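Side-chain contacts in SusD superfamily protein (Bacteroides vulgatus ATCC 8482, PDB 3JQ0), which is probably an outer-membrane nutrient-binding protein of the SusD family, likely to take part in capturing sugars, although its exact ligand is unknown: residues E55-F59 / N60-K64; L298-R301 / R302-F306; W473-A477 / G478-N482. All blocks are in the same frame, centred on the assembly; numbering follows the deposited sequence. Where two conformers were deposited one is given.

Contact 1 of 3, residues E55-F59 / N60-K64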
loop_
_atom_site.group_PDB
_atom_site.type_symbol
_atom_site.label_atom_id
_atom_site.label_comp_id
_atom_site.label_asym_id
_atom_site.label_seq_id
_atom_site.Cartn_x
_atom_site.Cartn_y
_atom_site.Cartn_z
ATOM N N GLU A 55 7.330 -11.453 12.914
ATOM C CA GLU A 55 8.405 -10.579 13.325
ATOM C C GLU A 55 9.583 -10.626 12.366
ATOM O O GLU A 55 10.415 -9.716 12.387
ATOM C CB GLU A 55 8.862 -10.950 14.754
ATOM C CG GLU A 55 9.607 -12.260 14.937
ATOM C CD GLU A 55 8.820 -13.561 14.852
ATOM O OE1 GLU A 55 7.556 -13.524 14.854
ATOM O OE2 GLU A 55 9.458 -14.635 14.829
ATOM N N ARG A 56 9.702 -11.669 11.560
ATOM C CA ARG A 56 10.825 -11.719 10.645
ATOM C C ARG A 56 10.779 -10.632 9.586
ATOM O O ARG A 56 11.803 -10.353 8.978
ATOM C CB ARG A 56 10.939 -13.082 9.999
ATOM C CG ARG A 56 11.236 -14.151 10.988
ATOM C CD ARG A 56 11.722 -15.371 10.251
ATOM N NE ARG A 56 12.087 -16.430 11.167
ATOM C CZ ARG A 56 13.307 -16.850 11.380
ATOM N NH1 ARG A 56 14.319 -16.378 10.675
ATOM N NH2 ARG A 56 13.466 -17.817 12.289
ATOM N N LEU A 57 9.604 -10.035 9.386
ATOM C CA LEU A 57 9.504 -8.866 8.501
ATOM C C LEU A 57 10.153 -7.622 9.130
ATOM O O LEU A 57 11.163 -7.149 8.597
ATOM C CB LEU A 57 8.077 -8.655 7.984
ATOM C CG LEU A 57 7.477 -9.817 7.229
ATOM C CD1 LEU A 57 6.100 -9.465 6.697
ATOM C CD2 LEU A 57 8.358 -10.393 6.167
ATOM N N PRO A 58 9.658 -7.110 10.267
ATOM C CA PRO A 58 10.347 -5.923 10.823
ATOM C C PRO A 58 11.808 -6.202 11.220
ATOM O O PRO A 58 12.633 -5.291 11.157
ATOM C CB PRO A 58 9.498 -5.526 12.048
ATOM C CG PRO A 58 8.699 -6.760 12.341
ATOM C CD PRO A 58 8.412 -7.365 10.987
ATOM N N PHE A 59 12.137 -7.417 11.625
ATOM C CA PHE A 59 13.514 -7.737 11.991
ATOM C C PHE A 59 14.381 -8.056 10.779
ATOM O O PHE A 59 15.588 -8.216 10.904
ATOM C CB PHE A 59 13.568 -8.887 13.012
ATOM C CG PHE A 59 13.171 -8.454 14.390
ATOM C CD1 PHE A 59 11.888 -8.292 14.839
ATOM C CD2 PHE A 59 14.207 -8.098 15.289
ATOM C CE1 PHE A 59 11.586 -7.839 16.150
ATOM C CE2 PHE A 59 13.906 -7.642 16.582
ATOM C CZ PHE A 59 12.574 -7.556 16.990
ATOM N N ASN A 60 13.781 -8.162 9.607
ATOM C CA ASN A 60 14.524 -8.479 8.398
ATOM C C ASN A 60 15.376 -9.742 8.606
ATOM O O ASN A 60 16.578 -9.785 8.306
ATOM C CB ASN A 60 15.318 -7.295 7.858
ATOM C CG ASN A 60 14.412 -6.307 7.212
ATOM O OD1 ASN A 60 14.058 -6.514 6.056
ATOM N ND2 ASN A 60 13.969 -5.272 7.934
ATOM N N THR A 61 14.721 -10.769 9.127
ATOM C CA THR A 61 15.337 -12.057 9.368
ATOM C C THR A 61 14.717 -13.155 8.518
ATOM O O THR A 61 14.961 -14.353 8.711
ATOM C CB THR A 61 15.313 -12.432 10.851
ATOM O OG1 THR A 61 13.958 -12.340 11.298
ATOM C CG2 THR A 61 16.258 -11.552 11.680
ATOM N N ILE A 62 13.942 -12.804 7.504
ATOM C CA ILE A 62 13.534 -13.763 6.461
ATOM C C ILE A 62 14.789 -14.345 5.817
ATOM O O ILE A 62 15.826 -13.658 5.692
ATOM C CB ILE A 62 12.587 -13.121 5.407
ATOM C CG1 ILE A 62 13.205 -11.914 4.709
ATOM C CG2 ILE A 62 11.219 -12.788 6.040
ATOM C CD1 ILE A 62 12.316 -11.314 3.615
ATOM N N ASN A 63 14.703 -15.605 5.421
ATOM C CA ASN A 63 15.861 -16.309 4.860
ATOM C C ASN A 63 15.365 -17.519 4.129
ATOM O O ASN A 63 14.155 -17.720 3.965
ATOM C CB ASN A 63 16.895 -16.634 5.960
ATOM C CG ASN A 63 16.381 -17.601 6.978
ATOM O OD1 ASN A 63 15.456 -18.360 6.784
ATOM N ND2 ASN A 63 16.988 -17.542 8.146
ATOM N N LYS A 64 16.285 -18.319 3.611
ATOM C CA LYS A 64 15.857 -19.415 2.742
ATOM C C LYS A 64 15.020 -20.480 3.456
ATOM O O LYS A 64 14.330 -21.242 2.800
ATOM C CB LYS A 64 17.061 -20.036 2.014
ATOM C CG LYS A 64 18.000 -20.817 2.907
ATOM C CD LYS A 64 19.274 -21.279 2.166
ATOM C CE LYS A 64 20.101 -22.278 3.001
ATOM N NZ LYS A 64 20.587 -21.735 4.324
#
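Arg56 and Thr61 frame a Schellman motif that ends the short 3-10 segment: Thr61 N donates to Arg56 O (3.0 Å) on a lone pair in the carbonyl plane, and Asn60 N donates to Leu57 O (3.0 Å) from well above its carbonyl plane, closing a type I beta turn. Asn60, with positive phi and psi (52°, 49°), makes the reversal. The buried side is tight. Leu57 CD2 meets Ile62 CG2 at 3.7 Å, while the Asn60 amide, lying beside the turn, is held from outside it, OD1 accepting from Arg37 NE and ND2 bonding Ser465 OG. A valine in its place would remove that amide and probably leave Arg37 NE and Ser465 OG without these mates. The other side is looser, with Phe59 and Thr61 exposed. Here the Arg56 chain, extended from CG to NE, crosses Thr61 at about a right angle; in the conformer described, one of two, NH1 donates to Thr61 O (2.9 Å), which lies at the guanidinium edge, so this bond may be part-time. With chi1 at 54°, Thr61 turns its hydroxyl to the Arg56 backbone, OG1 lying 3.3 Å from Arg56 CA, and its methyl CG2 rests 3.5 Å from Phe59 O.

Contact 2 of 3, residues L298-R301 / R302-F306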
loop_
_atom_site.group_PDB
_atom_site.type_symbol
_atom_site.label_atom_id
_atom_site.label_comp_id
_atom_site.label_asym_id
_atom_site.label_seq_id
_atom_site.Cartn_x
_atom_site.Cartn_y
_atom_site.Cartn_z
ATOM N N LEU A 298 1.515 -8.300 14.184
ATOM C CA LEU A 298 2.378 -7.206 13.788
ATOM C C LEU A 298 1.960 -6.011 14.631
ATOM O O LEU A 298 0.786 -5.619 14.577
ATOM C CB LEU A 298 2.225 -6.873 12.296
ATOM C CG LEU A 298 2.975 -7.753 11.289
ATOM C CD1 LEU A 298 2.515 -7.429 9.868
ATOM C CD2 LEU A 298 4.520 -7.610 11.469
ATOM N N GLN A 299 2.876 -5.493 15.452
ATOM C CA GLN A 299 2.584 -4.451 16.439
ATOM C C GLN A 299 3.334 -3.184 16.090
ATOM O O GLN A 299 4.576 -3.143 16.128
ATOM C CB GLN A 299 3.013 -4.982 17.812
ATOM C CG GLN A 299 2.931 -3.950 18.921
ATOM C CD GLN A 299 1.544 -3.455 19.195
ATOM O OE1 GLN A 299 0.672 -4.256 19.590
ATOM N NE2 GLN A 299 1.316 -2.152 19.044
ATOM N N VAL A 300 2.586 -2.109 15.838
ATOM C CA VAL A 300 3.160 -0.793 15.677
ATOM C C VAL A 300 4.015 -0.499 16.915
ATOM O O VAL A 300 3.564 -0.689 18.052
ATOM C CB VAL A 300 2.072 0.270 15.479
ATOM C CG1 VAL A 300 2.636 1.713 15.534
ATOM C CG2 VAL A 300 1.264 0.013 14.184
ATOM N N ARG A 301 5.219 0.025 16.707
ATOM C CA ARG A 301 6.126 0.344 17.810
ATOM C C ARG A 301 5.392 1.277 18.778
ATOM O O ARG A 301 4.832 2.306 18.375
ATOM C CB ARG A 301 7.363 1.062 17.272
ATOM C CG ARG A 301 8.285 0.184 16.463
ATOM C CD ARG A 301 9.091 -0.794 17.336
ATOM N NE ARG A 301 10.156 -1.460 16.602
ATOM C CZ ARG A 301 11.050 -2.274 17.164
ATOM N NH1 ARG A 301 10.962 -2.580 18.432
ATOM N NH2 ARG A 301 12.022 -2.812 16.431
ATOM N N ARG A 302 5.452 0.954 20.058
ATOM C CA ARG A 302 4.735 1.744 21.071
ATOM C C ARG A 302 5.188 3.209 21.058
ATOM O O ARG A 302 4.385 4.134 21.175
ATOM C CB ARG A 302 4.923 1.112 22.436
ATOM C CG ARG A 302 4.274 -0.243 22.578
ATOM C CD ARG A 302 4.725 -0.961 23.808
ATOM N NE ARG A 302 6.132 -1.252 23.725
ATOM C CZ ARG A 302 6.877 -1.615 24.742
ATOM N NH1 ARG A 302 6.321 -1.775 25.945
ATOM N NH2 ARG A 302 8.169 -1.845 24.580
ATOM N N GLU A 303 6.484 3.434 20.889
ATOM C CA GLU A 303 7.083 4.752 20.876
ATOM C C GLU A 303 6.580 5.597 19.689
ATOM O O GLU A 303 6.546 6.825 19.736
ATOM C CB GLU A 303 8.619 4.530 20.822
ATOM C CG GLU A 303 9.479 5.785 20.852
ATOM C CD GLU A 303 10.982 5.552 20.587
ATOM O OE1 GLU A 303 11.449 4.396 20.404
ATOM O OE2 GLU A 303 11.700 6.565 20.502
ATOM N N PHE A 304 6.219 4.933 18.602
ATOM C CA PHE A 304 5.823 5.640 17.396
ATOM C C PHE A 304 4.582 6.481 17.599
ATOM O O PHE A 304 4.447 7.527 16.961
ATOM C CB PHE A 304 5.625 4.658 16.249
ATOM C CG PHE A 304 5.267 5.313 14.952
ATOM C CD1 PHE A 304 6.218 5.935 14.179
ATOM C CD2 PHE A 304 3.935 5.361 14.533
ATOM C CE1 PHE A 304 5.859 6.592 12.993
ATOM C CE2 PHE A 304 3.589 6.021 13.336
ATOM C CZ PHE A 304 4.577 6.586 12.577
ATOM N N TYR A 305 3.685 6.060 18.496
ATOM C CA TYR A 305 2.448 6.788 18.680
ATOM C C TYR A 305 2.696 8.248 19.007
ATOM O O TYR A 305 1.939 9.093 18.555
ATOM C CB TYR A 305 1.555 6.137 19.760
ATOM C CG TYR A 305 0.227 6.827 19.935
ATOM C CD1 TYR A 305 -0.838 6.519 19.117
ATOM C CD2 TYR A 305 0.070 7.850 20.862
ATOM C CE1 TYR A 305 -2.049 7.169 19.227
ATOM C CE2 TYR A 305 -1.143 8.519 20.964
ATOM C CZ TYR A 305 -2.186 8.199 20.135
ATOM O OH TYR A 305 -3.358 8.863 20.212
ATOM N N PHE A 306 3.748 8.547 19.780
ATOM C CA PHE A 306 4.058 9.917 20.168
ATOM C C PHE A 306 5.121 10.594 19.320
ATOM O O PHE A 306 5.440 11.750 19.588
ATOM C CB PHE A 306 4.369 9.984 21.679
ATOM C CG PHE A 306 3.220 9.582 22.558
ATOM C CD1 PHE A 306 2.181 10.458 22.757
ATOM C CD2 PHE A 306 3.168 8.316 23.134
ATOM C CE1 PHE A 306 1.090 10.108 23.543
ATOM C CE2 PHE A 306 2.077 7.960 23.927
ATOM C CZ PHE A 306 1.066 8.852 24.143
#
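The short, weakly bonded strand 299-300, paired antiparallel with strand 41-43, runs at Arg301 into a single helical turn, and Phe304 N closes that turn by donating to Arg301 O (3.0 Å). The bond is bent, 139° at the hydrogen, and the donor stands well above the carbonyl plane. Phe304 CB sits 3.3 Å from the same oxygen. With CG of Phe304 anti to the backbone N (chi1 -178°), the side chain sets out toward the strand but its ring leads away from it, only CD2 staying near Val300 CG1, at 4.0 Å. The approach of these two side chains is oblique. Both are buried: Leu320 touches each of them, and Trp422 meets the Phe304 ring edge to face. Before the turn, Gln299 bonds back to the strand end. Its NE2 donates to Val300 O (2.9 Å) almost straight, at 170°, in the plane of the amide and on a lone pair of the carbonyl; NE2 also donates to Pro337 O, and OE1 accepts from Ile46 N. Beyond the turn, Tyr305 CD2 lies 3.5 Å above the plane of the Phe306 ring, over its centre. The two arginines at the junction leave the hydrophobic side and converge on Asp43 of the partner strand, Arg301 NH1 on OD1, in the conformer described, and Arg302 NE on OD2. One carboxylate thus has an arginine at each oxygen, which would probably favour its ionised form and offset the like charges of its two partners.

Contact 3 of 3, residues W473-A477 / G478-N482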
loop_
_atom_site.group_PDB
_atom_site.type_symbol
_atom_site.label_atom_id
_atom_site.label_comp_id
_atom_site.label_asym_id
_atom_site.label_seq_id
_atom_site.Cartn_x
_atom_site.Cartn_y
_atom_site.Cartn_z
ATOM N N TRP A 473 13.680 -10.633 -1.566
ATOM C CA TRP A 473 13.108 -11.681 -0.758
ATOM C C TRP A 473 13.663 -13.020 -1.213
ATOM O O TRP A 473 13.953 -13.204 -2.393
ATOM C CB TRP A 473 11.591 -11.696 -0.920
ATOM C CG TRP A 473 10.871 -10.490 -0.310
ATOM C CD1 TRP A 473 10.998 -9.195 -0.704
ATOM C CD2 TRP A 473 9.871 -10.494 0.720
ATOM N NE1 TRP A 473 10.209 -8.385 0.067
ATOM C CE2 TRP A 473 9.495 -9.167 0.937
ATOM C CE3 TRP A 473 9.291 -11.490 1.503
ATOM C CZ2 TRP A 473 8.502 -8.799 1.849
ATOM C CZ3 TRP A 473 8.320 -11.131 2.423
ATOM C CH2 TRP A 473 7.948 -9.792 2.593
ATOM N N PRO A 474 13.819 -13.968 -0.291
ATOM C CA PRO A 474 14.270 -15.310 -0.659
ATOM C C PRO A 474 13.170 -16.108 -1.353
ATOM O O PRO A 474 11.985 -15.741 -1.295
ATOM C CB PRO A 474 14.635 -15.917 0.690
ATOM C CG PRO A 474 13.644 -15.279 1.662
ATOM C CD PRO A 474 13.466 -13.859 1.137
ATOM N N ILE A 475 13.560 -17.197 -1.960
ATOM C CA ILE A 475 12.666 -18.168 -2.593
ATOM C C ILE A 475 12.636 -19.449 -1.764
ATOM O O ILE A 475 13.666 -19.970 -1.387
ATOM C CB ILE A 475 13.119 -18.491 -4.048
ATOM C CG1 ILE A 475 13.302 -17.218 -4.889
ATOM C CG2 ILE A 475 12.116 -19.462 -4.700
ATOM C CD1 ILE A 475 14.029 -17.457 -6.191
ATOM N N ASP A 476 11.428 -19.926 -1.462
ATOM C CA ASP A 476 11.276 -21.152 -0.637
ATOM C C ASP A 476 11.688 -22.396 -1.403
ATOM O O ASP A 476 11.656 -22.450 -2.647
ATOM C CB ASP A 476 9.857 -21.277 -0.155
ATOM C CG ASP A 476 8.883 -21.426 -1.279
ATOM O OD1 ASP A 476 8.680 -20.454 -2.034
ATOM O OD2 ASP A 476 8.361 -22.553 -1.463
ATOM N N ALA A 477 12.037 -23.417 -0.629
ATOM C CA ALA A 477 12.436 -24.690 -1.208
ATOM C C ALA A 477 11.365 -25.384 -2.033
ATOM O O ALA A 477 11.665 -26.016 -3.033
ATOM C CB ALA A 477 12.906 -25.615 -0.091
ATOM N N GLY A 478 10.108 -25.253 -1.647
ATOM C CA GLY A 478 9.033 -25.840 -2.435
ATOM C C GLY A 478 9.013 -25.264 -3.837
ATOM O O GLY A 478 8.805 -25.960 -4.845
ATOM N N THR A 479 9.229 -23.963 -3.966
ATOM C CA THR A 479 9.269 -23.307 -5.274
ATOM C C THR A 479 10.553 -23.673 -6.019
ATOM O O THR A 479 10.492 -23.993 -7.212
ATOM C CB THR A 479 9.133 -21.797 -5.075
ATOM O OG1 THR A 479 7.904 -21.534 -4.401
ATOM C CG2 THR A 479 9.207 -21.007 -6.384
ATOM N N LEU A 480 11.708 -23.655 -5.343
ATOM C CA LEU A 480 12.954 -23.993 -6.013
ATOM C C LEU A 480 12.944 -25.402 -6.549
ATOM O O LEU A 480 13.399 -25.649 -7.669
ATOM C CB LEU A 480 14.129 -23.841 -5.064
ATOM C CG LEU A 480 14.497 -22.391 -4.680
ATOM C CD1 LEU A 480 15.555 -22.384 -3.598
ATOM C CD2 LEU A 480 14.948 -21.594 -5.882
ATOM N N THR A 481 12.451 -26.363 -5.761
ATOM C CA THR A 481 12.531 -27.762 -6.201
ATOM C C THR A 481 11.460 -28.103 -7.236
ATOM O O THR A 481 11.544 -29.136 -7.895
ATOM C CB THR A 481 12.524 -28.741 -5.067
ATOM O OG1 THR A 481 11.278 -28.685 -4.379
ATOM C CG2 THR A 481 13.670 -28.546 -4.097
ATOM N N ASN A 482 10.504 -27.223 -7.460
ATOM C CA ASN A 482 9.535 -27.389 -8.547
ATOM C C ASN A 482 10.088 -26.977 -9.903
ATOM O O ASN A 482 9.577 -27.401 -10.910
ATOM C CB ASN A 482 8.219 -26.625 -8.217
ATOM C CG ASN A 482 7.116 -26.893 -9.214
ATOM O OD1 ASN A 482 6.834 -26.076 -10.075
ATOM N ND2 ASN A 482 6.494 -28.061 -9.093
#
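The chain is extended from Trp473 to Asp476 and turns helical at Ala477, where the first bonds of helix 477-482 follow: Leu480 N donates to Asp476 O (3.0 Å, 165° at the hydrogen) and Thr481 N to Ala477 O (2.9 Å). Asp476 is the N-cap. Its CG stands between the backbone N and the carbonyl carbon (chi1 63°), which folds the carboxylate back over the helix start. There OD2 accepts from Thr479 N at 3.0 Å, the N-H coming from above the carboxylate plane, while OD1 accepts from Thr479 OG1 at 2.7 Å on its syn side. Two bonds to one threonine hold the carboxylate against rotation, and Asn71 N gives OD1 a further donor. The negative charge sits beside the amino end of the helix, where it probably interacts favourably with the helix dipole. One turn on, Thr481 OG1 also donates to Ala477 O (3.0 Å), reaching the oxygen from the face opposite to Thr481 N, so that this carbonyl is gripped twice. On the apolar side, Ile475 crosses Thr479 and Leu480 each at about a right angle, its CG2 meeting Thr479 CG2 at 3.7 Å and Leu480 CD2 at 3.7 Å. Ile475 is itself buried, against Trp122 of helix 97-122 and Tyr72. The apolar contact between Ile475, just before the cap, and Leu480, in the first turn, is a hydrophobic staple, and it accompanies the N-cap of Asp476, a combination typical of helix N-termini.

How the contacts relate
Along the chain the contacts follow in order, but in space contact 1 lies between the others: its centre is about 18 Å from that of contact 2 and about 16 Å from that of contact 3. Contacts 2 and 3, about 33 Å apart between centres, do not touch. The loop 55-64 meets the strand end of contact 2 through Pro58 and Leu298, and on its other flank Leu57 and Ile62 pack on Trp473, with Ile62 and Asn63 against Pro474. A loop between strand 41-43 and helix 75-91 thus connects two segments distant in sequence, joining the small sheet of strands 41-43 and 299-300 to the chain leading into helix 477-482.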